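Local coordinates for protein TRUD (Uncultured prochloron, PDB 4BS9) that is a cyanobactin heterocyclase of the YcaO family that probably uses ATP to cyclise residues of the precursor peptide into heterocycles, at residues V616-L629 with W670-L682. Numbering follows the deposited sequence.
Sequences VSNRKAGSSERIIL and WLVNATLAASPYL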
loop_
_atom_site.group_PDB
_atom_site.type_symbol
_atom_site.label_atom_id
_atom_site.label_comp_id
_atom_site.label_asym_id
_atom_site.label_seq_id
_atom_site.Cartn_x
_atom_site.Cartn_y
_atom_site.Cartn_z
ATOM N N VAL A 616 13.144 12.264 -33.685
ATOM C CA VAL A 616 12.229 13.306 -34.193
ATOM C C VAL A 616 10.908 12.667 -34.598
ATOM O O VAL A 616 10.842 11.967 -35.617
ATOM C CB VAL A 616 12.825 14.062 -35.418
ATOM C CG1 VAL A 616 11.741 14.667 -36.316
ATOM C CG2 VAL A 616 13.796 15.140 -34.966
ATOM N N SER A 617 9.854 12.908 -33.819
ATOM C CA SER A 617 8.521 12.529 -34.247
ATOM C C SER A 617 7.657 13.731 -34.527
ATOM O O SER A 617 7.550 14.626 -33.701
ATOM C CB SER A 617 7.814 11.702 -33.206
ATOM O OG SER A 617 6.455 11.576 -33.587
ATOM N N ASN A 618 7.012 13.703 -35.686
ATOM C CA ASN A 618 6.053 14.707 -36.086
ATOM C C ASN A 618 4.736 14.035 -36.383
ATOM O O ASN A 618 4.711 12.885 -36.828
ATOM C CB ASN A 618 6.522 15.424 -37.351
ATOM C CG ASN A 618 6.689 14.479 -38.535
ATOM O OD1 ASN A 618 7.733 13.839 -38.684
ATOM N ND2 ASN A 618 5.666 14.393 -39.381
ATOM N N ARG A 619 3.645 14.765 -36.151
ATOM C CA ARG A 619 2.321 14.357 -36.606
ATOM C C ARG A 619 2.295 14.262 -38.118
ATOM O O ARG A 619 3.024 14.974 -38.800
ATOM C CB ARG A 619 1.261 15.355 -36.165
ATOM C CG ARG A 619 0.641 15.041 -34.821
ATOM C CD ARG A 619 -0.325 16.148 -34.427
ATOM N NE ARG A 619 -1.635 15.668 -33.982
ATOM C CZ ARG A 619 -1.867 15.007 -32.844
ATOM N NH1 ARG A 619 -0.874 14.694 -32.005
ATOM N NH2 ARG A 619 -3.112 14.637 -32.547
ATOM N N LYS A 620 1.454 13.376 -38.636
ATOM C CA LYS A 620 1.351 13.163 -40.084
ATOM C C LYS A 620 0.327 14.103 -40.698
ATOM O O LYS A 620 0.583 14.696 -41.735
ATOM C CB LYS A 620 0.981 11.711 -40.384
ATOM C CG LYS A 620 2.070 10.724 -40.010
ATOM C CD LYS A 620 1.612 9.278 -40.103
ATOM C CE LYS A 620 1.332 8.858 -41.536
ATOM N NZ LYS A 620 2.498 9.101 -42.424
ATOM N N ALA A 621 -0.831 14.209 -40.043
ATOM C CA ALA A 621 -1.908 15.125 -40.424
ATOM C C ALA A 621 -2.366 15.940 -39.216
ATOM O O ALA A 621 -1.948 15.678 -38.089
ATOM C CB ALA A 621 -3.079 14.352 -41.017
ATOM N N GLY A 622 -3.241 16.911 -39.460
ATOM C CA GLY A 622 -3.604 17.923 -38.469
ATOM C C GLY A 622 -2.914 19.211 -38.865
ATOM O O GLY A 622 -2.045 19.208 -39.738
ATOM N N SER A 623 -3.283 20.315 -38.234
ATOM C CA SER A 623 -2.763 21.613 -38.646
ATOM C C SER A 623 -1.515 22.016 -37.878
ATOM O O SER A 623 -1.009 23.119 -38.078
ATOM C CB SER A 623 -3.838 22.676 -38.492
ATOM O OG SER A 623 -4.581 22.432 -37.318
ATOM N N SER A 624 -1.011 21.139 -37.009
ATOM C CA SER A 624 0.231 21.416 -36.295
ATOM C C SER A 624 1.035 20.156 -36.112
ATOM O O SER A 624 0.576 19.216 -35.477
ATOM C CB SER A 624 -0.049 22.049 -34.937
ATOM O OG SER A 624 -0.624 23.330 -35.120
ATOM N N GLU A 625 2.255 20.164 -36.640
ATOM C CA GLU A 625 3.097 18.969 -36.701
ATOM C C GLU A 625 3.435 18.382 -35.318
ATOM O O GLU A 625 3.701 17.193 -35.204
ATOM C CB GLU A 625 4.362 19.260 -37.533
ATOM C CG GLU A 625 4.052 19.578 -39.000
ATOM C CD GLU A 625 5.275 19.845 -39.883
ATOM O OE1 GLU A 625 6.424 19.674 -39.410
ATOM O OE2 GLU A 625 5.084 20.212 -41.079
ATOM N N ARG A 626 3.396 19.219 -34.280
ATOM C CA ARG A 626 3.639 18.811 -32.887
ATOM C C ARG A 626 4.886 17.977 -32.770
ATOM O O ARG A 626 4.840 16.805 -32.428
ATOM C CB ARG A 626 2.427 18.072 -32.328
ATOM C CG ARG A 626 1.306 19.018 -31.954
ATOM C CD ARG A 626 0.070 18.283 -31.474
ATOM N NE ARG A 626 -0.502 18.919 -30.288
ATOM C CZ ARG A 626 -0.041 18.763 -29.045
ATOM N NH1 ARG A 626 1.015 17.990 -28.790
ATOM N NH2 ARG A 626 -0.638 19.386 -28.040
ATOM N N ILE A 627 6.013 18.586 -33.079
ATOM C CA ILE A 627 7.237 17.833 -33.198
ATOM C C ILE A 627 7.742 17.562 -31.810
ATOM O O ILE A 627 7.955 18.501 -31.046
ATOM C CB ILE A 627 8.282 18.600 -33.999
ATOM C CG1 ILE A 627 7.796 18.753 -35.439
ATOM C CG2 ILE A 627 9.595 17.859 -33.983
ATOM C CD1 ILE A 627 8.558 19.782 -36.243
ATOM N N ILE A 628 7.915 16.289 -31.465
ATOM C CA ILE A 628 8.515 15.947 -30.175
ATOM C C ILE A 628 9.915 15.385 -30.362
ATOM O O ILE A 628 10.148 14.583 -31.250
ATOM C CB ILE A 628 7.627 15.013 -29.327
ATOM C CG1 ILE A 628 7.394 13.666 -30.015
ATOM C CG2 ILE A 628 6.303 15.704 -29.031
ATOM C CD1 ILE A 628 6.309 12.816 -29.370
ATOM N N LEU A 629 10.838 15.854 -29.523
ATOM C CA LEU A 629 12.251 15.472 -29.555
ATOM C C LEU A 629 12.607 14.669 -28.313
ATOM O O LEU A 629 12.076 14.927 -27.234
ATOM C CB LEU A 629 13.137 16.713 -29.586
ATOM C CG LEU A 629 12.768 17.744 -30.640
ATOM C CD1 LEU A 629 13.715 18.926 -30.527
ATOM C CD2 LEU A 629 12.792 17.135 -32.040
ATOM N N TRP A 670 6.337 25.599 -29.470
ATOM C CA TRP A 670 7.001 24.720 -30.405
ATOM C C TRP A 670 5.977 23.798 -31.036
ATOM O O TRP A 670 5.812 23.786 -32.263
ATOM C CB TRP A 670 8.012 23.894 -29.650
ATOM C CG TRP A 670 8.776 22.908 -30.463
ATOM C CD1 TRP A 670 8.582 21.563 -30.515
ATOM C CD2 TRP A 670 9.899 23.187 -31.299
ATOM N NE1 TRP A 670 9.507 20.986 -31.347
ATOM C CE2 TRP A 670 10.327 21.964 -31.843
ATOM C CE3 TRP A 670 10.581 24.360 -31.651
ATOM C CZ2 TRP A 670 11.394 21.874 -32.716
ATOM C CZ3 TRP A 670 11.642 24.267 -32.522
ATOM C CH2 TRP A 670 12.039 23.036 -33.045
ATOM N N LEU A 671 5.257 23.060 -30.187
ATOM C CA LEU A 671 4.287 22.058 -30.650
ATOM C C LEU A 671 3.223 22.591 -31.584
ATOM O O LEU A 671 2.671 21.852 -32.391
ATOM C CB LEU A 671 3.605 21.395 -29.464
ATOM C CG LEU A 671 4.533 20.473 -28.686
ATOM C CD1 LEU A 671 3.807 19.990 -27.450
ATOM C CD2 LEU A 671 5.005 19.290 -29.529
ATOM N N VAL A 672 2.924 23.872 -31.465
ATOM C CA VAL A 672 1.992 24.501 -32.370
ATOM C C VAL A 672 2.713 24.881 -33.650
ATOM O O VAL A 672 2.245 24.542 -34.717
ATOM C CB VAL A 672 1.382 25.758 -31.745
ATOM C CG1 VAL A 672 0.297 26.331 -32.648
ATOM C CG2 VAL A 672 0.843 25.441 -30.349
ATOM N N ASN A 673 3.873 25.538 -33.529
ATOM C CA ASN A 673 4.495 26.280 -34.651
ATOM C C ASN A 673 5.650 25.627 -35.428
ATOM O O ASN A 673 5.815 25.897 -36.619
ATOM C CB ASN A 673 4.977 27.658 -34.159
ATOM C CG ASN A 673 3.832 28.614 -33.853
ATOM O OD1 ASN A 673 2.703 28.456 -34.342
ATOM N ND2 ASN A 673 4.127 29.626 -33.046
ATOM N N ALA A 674 6.470 24.812 -34.777
ATOM C CA ALA A 674 7.640 24.251 -35.457
ATOM C C ALA A 674 7.216 23.343 -36.600
ATOM O O ALA A 674 6.178 22.709 -36.528
ATOM C CB ALA A 674 8.525 23.494 -34.480
ATOM N N THR A 675 8.021 23.319 -37.659
ATOM C CA THR A 675 7.755 22.516 -38.858
ATOM C C THR A 675 9.050 21.949 -39.422
ATOM O O THR A 675 10.078 22.619 -39.423
ATOM C CB THR A 675 7.097 23.340 -39.989
ATOM O OG1 THR A 675 8.049 24.244 -40.559
ATOM C CG2 THR A 675 5.935 24.125 -39.482
ATOM N N LEU A 676 8.999 20.731 -39.935
ATOM C CA LEU A 676 10.164 20.192 -40.616
ATOM C C LEU A 676 10.524 21.126 -41.776
ATOM O O LEU A 676 11.712 21.440 -42.031
ATOM C CB LEU A 676 9.867 18.788 -41.136
ATOM C CG LEU A 676 9.395 17.760 -40.108
ATOM C CD1 LEU A 676 9.130 16.421 -40.785
ATOM C CD2 LEU A 676 10.413 17.611 -38.985
ATOM N N ALA A 677 9.474 21.587 -42.454
ATOM C CA ALA A 677 9.633 22.376 -43.663
ATOM C C ALA A 677 10.474 23.607 -43.380
ATOM O O ALA A 677 11.340 23.954 -44.178
ATOM C CB ALA A 677 8.284 22.762 -44.242
ATOM N N ALA A 678 10.243 24.241 -42.233
ATOM C CA ALA A 678 11.009 25.424 -41.850
ATOM C C ALA A 678 12.141 25.128 -40.876
ATOM O O ALA A 678 12.727 26.052 -40.334
ATOM C CB ALA A 678 10.090 26.473 -41.259
ATOM N N SER A 679 12.468 23.858 -40.668
ATOM C CA SER A 679 13.527 23.496 -39.729
ATOM C C SER A 679 14.488 22.467 -40.333
ATOM O O SER A 679 14.376 21.259 -40.068
ATOM C CB SER A 679 12.915 22.973 -38.437
ATOM O OG SER A 679 12.152 23.978 -37.807
ATOM N N PRO A 680 15.427 22.956 -41.163
ATOM C CA PRO A 680 16.392 22.154 -41.912
ATOM C C PRO A 680 17.179 21.213 -41.048
ATOM O O PRO A 680 17.370 20.064 -41.419
ATOM C CB PRO A 680 17.315 23.202 -42.511
ATOM C CG PRO A 680 16.394 24.339 -42.765
ATOM C CD PRO A 680 15.482 24.369 -41.571
ATOM N N TYR A 681 17.622 21.700 -39.899
ATOM C CA TYR A 681 18.355 20.866 -38.951
ATOM C C TYR A 681 17.573 19.665 -38.403
ATOM O O TYR A 681 18.179 18.699 -37.955
ATOM C CB TYR A 681 18.907 21.718 -37.818
ATOM C CG TYR A 681 17.894 22.482 -36.972
ATOM C CD1 TYR A 681 17.332 23.675 -37.416
ATOM C CD2 TYR A 681 17.559 22.044 -35.703
ATOM C CE1 TYR A 681 16.445 24.384 -36.625
ATOM C CE2 TYR A 681 16.675 22.742 -34.903
ATOM C CZ TYR A 681 16.119 23.915 -35.353
ATOM O OH TYR A 681 15.228 24.614 -34.529
ATOM N N LEU A 682 16.246 19.710 -38.464
ATOM C CA LEU A 682 15.406 18.556 -38.108
ATOM C C LEU A 682 15.222 17.582 -39.268
ATOM O O LEU A 682 14.639 16.491 -39.112
ATOM C CB LEU A 682 14.018 19.015 -37.668
ATOM C CG LEU A 682 13.959 20.035 -36.544
ATOM C CD1 LEU A 682 12.530 20.492 -36.322
ATOM C CD2 LEU A 682 14.521 19.424 -35.285
#
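R626 and L671 bring the two backbones to within 4.0 Å, CA to CA, where the connection between antiparallel strands 612-619 and 628-633 passes the short helix 670-673 and the turn after it. E625 makes the main polar link: its extended chain carries OE1 2.8 Å from the backbone N of L676, a fairly straight bond (161° at the hydrogen) that meets the carboxylate on its syn side. Were E625 an alanine, the L676 amide would probably lose this acceptor and the start of the L676-S679 type I turn be freer to shift. I627 suits its place by being beta-branched: CG1, anti to the carbonyl carbon (chi1 -66°), carries CD1 to A674, L676 and L682, while CB and CG2 stay beside NE1 of W670. The carbonyl O of I627 lies at the edge of the W670 indole, 2.9 Å from its NE1, in a weak, bent hydrogen bond. A674 CB sits over the centre of one face of that ring, where a small methyl suits the flat surface. The branched end of L671 reaches the strand side, CD2 lying 3.8 Å from CG2 of I628, and L671 CB lies over one face of the R626 guanidinium. L676 crosses N618 at about a right angle, CD1 against the amide OD1, while its CD2 slides past V616 CG1. Beyond, I628 packs on helix 637-654, W670 meets W566 of helix 545-568, and R597, on strand 597-603 beside strand 612-619, hydrogen-bonds the carbonyl O of R626.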